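Local coordinates for protein LysR family transcriptional regulator (Vibrio vulnificus, PDB 5B7H) that probably acts as a DNA-binding transcription factor of the LysR family related to OxyR, represented here by its regulatory domain, at residues L18-I23 against L45-R50; L66-L71 against I194-R199. The protein carries 1 engineered substitution. One frame throughout, in Å; residues are numbered along the deposited sequence.

Interaction 1 of 2, residues L18-I23 against L45-R50; sequences LKLGCI and LNLLLR
L18 to G21 pair in parallel with L47 to R50 at one margin of the mixed sheet. Strand 45-51 is outermost within this chain, with strand 16-22 next to it. The short strand axes diverge by 32°. Five backbone hydrogen bonds join them, with N46, L48 and R50 as the partners. L18 and L20 each use both N-H and C=O, and C22 adds its N-H to R50 O. The L20 N to L48 O bond is 2.9 Å long and nearly straight. R50 O also receives a CA-H contact, with G21 CA at 3.1 Å.

The leucines L18, L20, L47 and L49 share one face. L47 has its CG anti to the backbone N (chi1 -150°). Its CD1 touches two side chains of the other strand. L47 CD1 lies 3.9 Å from L18 CB and 4.1 Å from L20 CB. L20 and L49 run side by side, with CD2 of L20 3.9 Å from CD2 of L49. Helix 27-41 covers this face, with L31 on L20 and I38 on L47. Q154 and N158 of the second subunit pack on L49 and L47, so the contact reaches the dimer interface.

K19, L48 and R50 point to the other face. The extended K19 chain lies alongside L48, whose CD1 is 4.1 Å from both CG and CE of K19. R50 is bent at chi2 and chi3 and packs on L57 and L66. The like charges of K19 NZ and R50 NH2 stay 6.7 Å apart.

Strand 16-22, helix 27-41 and strand 45-51 form a beta-alpha-beta crossover. It belongs to a lobe of the type 2 periplasmic-binding-protein fold used by LysR regulatory domains.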
loop_
_atom_site.group_PDB
_atom_site.type_symbol
_atom_site.label_atom_id
_atom_site.label_comp_id
_atom_site.label_asym_id
_atom_site.label_seq_id
_atom_site.Cartn_x
_atom_site.Cartn_y
_atom_site.Cartn_z
ATOM N N LEU A 18 9.549 3.677 -20.102
ATOM C CA LEU A 18 8.195 4.196 -20.032
ATOM C C LEU A 18 7.932 4.602 -18.588
ATOM O O LEU A 18 8.261 3.823 -17.688
ATOM C CB LEU A 18 7.241 3.082 -20.455
ATOM C CG LEU A 18 5.854 3.391 -20.932
ATOM C CD1 LEU A 18 5.995 4.270 -22.165
ATOM C CD2 LEU A 18 5.184 2.066 -21.269
ATOM N N LYS A 19 7.375 5.805 -18.374
ATOM C CA LYS A 19 6.905 6.262 -17.071
ATOM C C LYS A 19 5.411 5.994 -16.951
ATOM O O LYS A 19 4.603 6.603 -17.649
ATOM C CB LYS A 19 7.245 7.740 -16.798
ATOM C CG LYS A 19 8.770 7.982 -16.804
ATOM C CD LYS A 19 9.112 9.448 -16.822
ATOM C CE LYS A 19 10.452 9.735 -16.186
ATOM N NZ LYS A 19 10.694 11.204 -16.211
ATOM N N LEU A 20 5.044 5.141 -16.020
ATOM C CA LEU A 20 3.657 4.689 -15.902
ATOM C C LEU A 20 3.147 5.022 -14.509
ATOM O O LEU A 20 3.805 4.703 -13.519
ATOM C CB LEU A 20 3.559 3.159 -16.168
ATOM C CG LEU A 20 2.148 2.576 -16.103
ATOM C CD1 LEU A 20 2.085 1.368 -17.112
ATOM C CD2 LEU A 20 1.793 2.110 -14.702
ATOM N N GLY A 21 1.967 5.629 -14.434
ATOM C CA GLY A 21 1.329 5.963 -13.176
ATOM C C GLY A 21 0.169 5.012 -12.928
ATOM O O GLY A 21 -0.507 4.580 -13.859
ATOM N N CYS A 22 -0.099 4.747 -11.664
ATOM C CA CYS A 22 -1.184 3.847 -11.321
ATOM C C CYS A 22 -1.724 4.177 -9.935
ATOM O O CYS A 22 -0.977 4.647 -9.074
ATOM C CB CYS A 22 -0.628 2.418 -11.356
ATOM S SG CYS A 22 -1.885 1.090 -11.197
ATOM N N ILE A 23 -3.026 3.972 -9.736
ATOM C CA ILE A 23 -3.697 4.311 -8.468
ATOM C C ILE A 23 -3.434 3.305 -7.354
ATOM O O ILE A 23 -3.128 2.121 -7.605
ATOM C CB ILE A 23 -5.216 4.498 -8.657
ATOM C CG1 ILE A 23 -5.844 3.233 -9.202
ATOM C CG2 ILE A 23 -5.457 5.714 -9.606
ATOM C CD1 ILE A 23 -7.394 3.333 -9.205
ATOM N N LEU A 45 12.058 -3.301 -22.176
ATOM C CA LEU A 45 11.192 -2.243 -21.680
ATOM C C LEU A 45 11.442 -2.023 -20.197
ATOM O O LEU A 45 11.290 -2.955 -19.393
ATOM C CB LEU A 45 9.725 -2.595 -21.894
ATOM C CG LEU A 45 8.724 -1.484 -21.573
ATOM C CD1 LEU A 45 8.986 -0.211 -22.396
ATOM C CD2 LEU A 45 7.348 -2.015 -21.846
ATOM N N ASN A 46 11.831 -0.800 -19.840
ATOM C CA ASN A 46 12.100 -0.440 -18.451
ATOM C C ASN A 46 10.921 0.394 -17.988
ATOM O O ASN A 46 10.629 1.433 -18.591
ATOM C CB ASN A 46 13.389 0.378 -18.331
ATOM C CG ASN A 46 14.627 -0.475 -18.492
ATOM O OD1 ASN A 46 14.530 -1.683 -18.694
ATOM N ND2 ASN A 46 15.789 0.134 -18.386
ATOM N N LEU A 47 10.234 -0.051 -16.930
ATOM C CA LEU A 47 9.014 0.592 -16.483
ATOM C C LEU A 47 9.302 1.356 -15.199
ATOM O O LEU A 47 9.454 0.744 -14.139
ATOM C CB LEU A 47 7.936 -0.481 -16.288
ATOM C CG LEU A 47 6.466 -0.223 -16.461
ATOM C CD1 LEU A 47 6.171 0.431 -17.808
ATOM C CD2 LEU A 47 5.772 -1.571 -16.314
ATOM N N LEU A 48 9.375 2.690 -15.280
ATOM C CA LEU A 48 9.487 3.571 -14.124
ATOM C C LEU A 48 8.062 3.801 -13.648
ATOM O O LEU A 48 7.170 4.031 -14.475
ATOM C CB LEU A 48 10.147 4.905 -14.510
ATOM C CG LEU A 48 11.596 4.710 -14.958
ATOM C CD1 LEU A 48 12.125 6.050 -15.384
ATOM C CD2 LEU A 48 12.434 4.273 -13.754
ATOM N N LEU A 49 7.827 3.683 -12.360
ATOM C CA LEU A 49 6.473 3.588 -11.827
ATOM C C LEU A 49 6.200 4.709 -10.843
ATOM O O LEU A 49 7.062 5.036 -10.006
ATOM C CB LEU A 49 6.218 2.230 -11.122
ATOM C CG LEU A 49 6.330 1.025 -12.050
ATOM C CD1 LEU A 49 6.165 -0.219 -11.170
ATOM C CD2 LEU A 49 5.184 1.073 -13.029
ATOM N N ARG A 50 4.990 5.265 -10.894
ATOM C CA ARG A 50 4.516 6.266 -9.942
ATOM C C ARG A 50 3.158 5.867 -9.415
ATOM O O ARG A 50 2.260 5.542 -10.205
ATOM C CB ARG A 50 4.381 7.605 -10.688
ATOM C CG ARG A 50 3.556 8.647 -9.963
ATOM C CD ARG A 50 4.308 9.325 -8.883
ATOM N NE ARG A 50 5.593 9.783 -9.400
ATOM C CZ ARG A 50 5.787 10.862 -10.177
ATOM N NH1 ARG A 50 4.760 11.659 -10.548
ATOM N NH2 ARG A 50 7.032 11.138 -10.605
#

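Interaction 2 of 2, residues L66-L71 against I194-R199; sequences LDVLIL and IGLVWR. With SO4 (sulfate ion), chain D.
R199 NH1 donates to two backbone carbonyls, L66 O and L61 O. The bond from R199 NH1 to L66 O is 2.8 Å long and lies in the guanidinium plane. R199 NH2 donates 3.0 Å to O2 of a sulfate ion, at 170°, and also to water 1. That water probably also donates to D67 OD1, which is 4.5 Å from R199 NH2, too far for a salt bridge. D67 OD2 turns instead to the backbone N of K19. Water 2 links D67 O to R199 N and lies 3.3 Å above the centre of the guanidinium.

Beyond this end the strands run antiparallel. L69 pairs with V197, and L71 with G195, through four backbone bonds. I70 and L196 lie side by side on one face, I70 CG1 being 3.9 Å from L196 CD1. On the other face L71 crosses V197 at about a right angle, with L71 CD1 3.9 Å from V197 CG2.

The sulfate, probably from the crystallisation liquor, is also bonded by S203 N. Together these donors make a spot suited to an anion. The guanidinium charge is probably balanced in part by D67, at a distance and through water, and in this crystal also by the sulfate.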
loop_
_atom_site.group_PDB
_atom_site.type_symbol
_atom_site.label_atom_id
_atom_site.label_comp_id
_atom_site.label_asym_id
_atom_site.label_seq_id
_atom_site.Cartn_x
_atom_site.Cartn_y
_atom_site.Cartn_z
ATOM N N LEU A 66 4.478 11.832 -16.815
ATOM C CA LEU A 66 4.260 10.411 -17.006
ATOM C C LEU A 66 3.840 10.224 -18.453
ATOM O O LEU A 66 3.331 11.151 -19.080
ATOM C CB LEU A 66 3.142 9.893 -16.089
ATOM C CG LEU A 66 3.450 10.093 -14.599
ATOM C CD1 LEU A 66 2.199 9.760 -13.727
ATOM C CD2 LEU A 66 4.606 9.166 -14.199
ATOM N N ASP A 67 4.070 9.017 -18.989
ATOM C CA ASP A 67 3.661 8.658 -20.353
ATOM C C ASP A 67 2.268 8.054 -20.410
ATOM O O ASP A 67 1.564 8.266 -21.379
ATOM C CB ASP A 67 4.608 7.594 -20.939
ATOM C CG ASP A 67 5.999 8.112 -21.158
ATOM O OD1 ASP A 67 6.125 9.077 -21.950
ATOM O OD2 ASP A 67 6.977 7.596 -20.565
ATOM N N VAL A 68 1.868 7.256 -19.427
ATOM C CA VAL A 68 0.615 6.526 -19.503
ATOM C C VAL A 68 0.199 6.187 -18.084
ATOM O O VAL A 68 1.043 6.059 -17.184
ATOM C CB VAL A 68 0.783 5.254 -20.381
ATOM C CG1 VAL A 68 1.835 4.285 -19.761
ATOM C CG2 VAL A 68 -0.517 4.527 -20.667
ATOM N N LEU A 69 -1.098 6.054 -17.876
ATOM C CA LEU A 69 -1.675 5.714 -16.582
ATOM C C LEU A 69 -2.485 4.447 -16.720
ATOM O O LEU A 69 -3.080 4.186 -17.771
ATOM C CB LEU A 69 -2.650 6.803 -16.073
ATOM C CG LEU A 69 -2.133 8.261 -16.163
ATOM C CD1 LEU A 69 -3.257 9.232 -15.718
ATOM C CD2 LEU A 69 -0.852 8.395 -15.310
ATOM N N ILE A 70 -2.547 3.687 -15.635
ATOM C CA ILE A 70 -3.532 2.628 -15.450
ATOM C C ILE A 70 -4.455 3.126 -14.353
ATOM O O ILE A 70 -4.020 3.329 -13.194
ATOM C CB ILE A 70 -2.890 1.266 -15.134
ATOM C CG1 ILE A 70 -2.006 0.801 -16.306
ATOM C CG2 ILE A 70 -4.003 0.280 -14.794
ATOM C CD1 ILE A 70 -1.200 -0.568 -16.029
ATOM N N LEU A 71 -5.711 3.351 -14.725
ATOM C CA LEU A 71 -6.712 3.921 -13.837
ATOM C C LEU A 71 -7.899 2.984 -13.744
ATOM O O LEU A 71 -8.114 2.118 -14.592
ATOM C CB LEU A 71 -7.234 5.273 -14.401
ATOM C CG LEU A 71 -6.246 6.446 -14.561
ATOM C CD1 LEU A 71 -6.959 7.707 -14.962
ATOM C CD2 LEU A 71 -5.518 6.676 -13.245
ATOM N N ILE A 194 -11.089 -1.172 -15.806
ATOM C CA ILE A 194 -9.699 -0.787 -15.703
ATOM C C ILE A 194 -9.292 -0.302 -17.088
ATOM O O ILE A 194 -9.607 -0.948 -18.104
ATOM C CB ILE A 194 -8.854 -2.021 -15.317
ATOM C CG1 ILE A 194 -9.397 -2.680 -14.033
ATOM C CG2 ILE A 194 -7.343 -1.613 -15.194
ATOM C CD1 ILE A 194 -9.393 -1.801 -12.861
ATOM N N GLY A 195 -8.551 0.803 -17.138
ATOM C CA GLY A 195 -8.142 1.270 -18.445
ATOM C C GLY A 195 -6.786 1.934 -18.440
ATOM O O GLY A 195 -6.238 2.256 -17.395
ATOM N N LEU A 196 -6.259 2.115 -19.647
ATOM C CA LEU A 196 -5.030 2.864 -19.875
ATOM C C LEU A 196 -5.420 4.243 -20.401
ATOM O O LEU A 196 -6.366 4.379 -21.187
ATOM C CB LEU A 196 -4.086 2.205 -20.888
ATOM C CG LEU A 196 -3.131 1.178 -20.233
ATOM C CD1 LEU A 196 -3.916 -0.049 -19.628
ATOM C CD2 LEU A 196 -2.049 0.743 -21.280
ATOM N N VAL A 197 -4.669 5.257 -20.007
ATOM C CA VAL A 197 -4.965 6.652 -20.366
ATOM C C VAL A 197 -3.668 7.338 -20.765
ATOM O O VAL A 197 -2.666 7.235 -20.047
ATOM C CB VAL A 197 -5.587 7.403 -19.177
ATOM C CG1 VAL A 197 -5.958 8.864 -19.558
ATOM C CG2 VAL A 197 -6.882 6.678 -18.731
ATOM N N TRP A 198 -3.694 8.119 -21.854
ATOM C CA TRP A 198 -2.473 8.766 -22.351
ATOM C C TRP A 198 -2.837 10.035 -23.114
ATOM O O TRP A 198 -4.007 10.321 -23.346
ATOM C CB TRP A 198 -1.614 7.861 -23.232
ATOM C CG TRP A 198 -2.261 7.371 -24.502
ATOM C CD1 TRP A 198 -2.170 7.951 -25.746
ATOM C CD2 TRP A 198 -3.015 6.154 -24.667
ATOM N NE1 TRP A 198 -2.832 7.152 -26.701
ATOM C CE2 TRP A 198 -3.360 6.056 -26.040
ATOM C CE3 TRP A 198 -3.450 5.158 -23.785
ATOM C CZ2 TRP A 198 -4.125 4.978 -26.556
ATOM C CZ3 TRP A 198 -4.211 4.071 -24.312
ATOM C CH2 TRP A 198 -4.520 4.003 -25.693
ATOM N N ARG A 199 -1.816 10.785 -23.541
ATOM C CA ARG A 199 -2.072 12.059 -24.246
ATOM C C ARG A 199 -2.287 11.804 -25.722
ATOM O O ARG A 199 -1.512 11.066 -26.343
ATOM C CB ARG A 199 -0.886 12.982 -24.121
ATOM C CG ARG A 199 -0.625 13.420 -22.668
ATOM C CD ARG A 199 0.492 14.467 -22.599
ATOM N NE ARG A 199 1.766 13.971 -23.094
ATOM C CZ ARG A 199 2.563 13.165 -22.378
ATOM N NH1 ARG A 199 2.224 12.788 -21.133
ATOM N NH2 ARG A 199 3.688 12.719 -22.931
HETATM S S SO4 D . 5.752 12.385 -26.121
HETATM O O1 SO4 D . 5.483 11.737 -27.408
HETATM O O2 SO4 D . 4.619 13.253 -25.747
HETATM O O3 SO4 D . 7.010 13.120 -26.182
HETATM O O4 SO4 D . 5.965 11.325 -25.142
HETATM O O HOH W 1 5.708 11.694 -21.324
HETATM O O HOH W 2 1.051 10.276 -23.213
#

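In the fold
Interactions 1 and 2 belong to one mixed sheet, and their centres are about 10 Å apart. Across it the strands follow the order 45-51, 16-22, 68-73, 180-198. Interaction 1 is thus the outer parallel pair, and interaction 2 the antiparallel pair further in. Strands 16-22 and 68-73 are neighbours and join the two, with probable hydrogen bonds from D67 N to K19 O and from I70 N to G21 O. Along the chain interaction 1 closes before interaction 2 opens. Interaction 2 brings a strand from 123 residues later back to this lobe. The early crossover and the returning strand therefore build one continuous sheet within the regulatory domain.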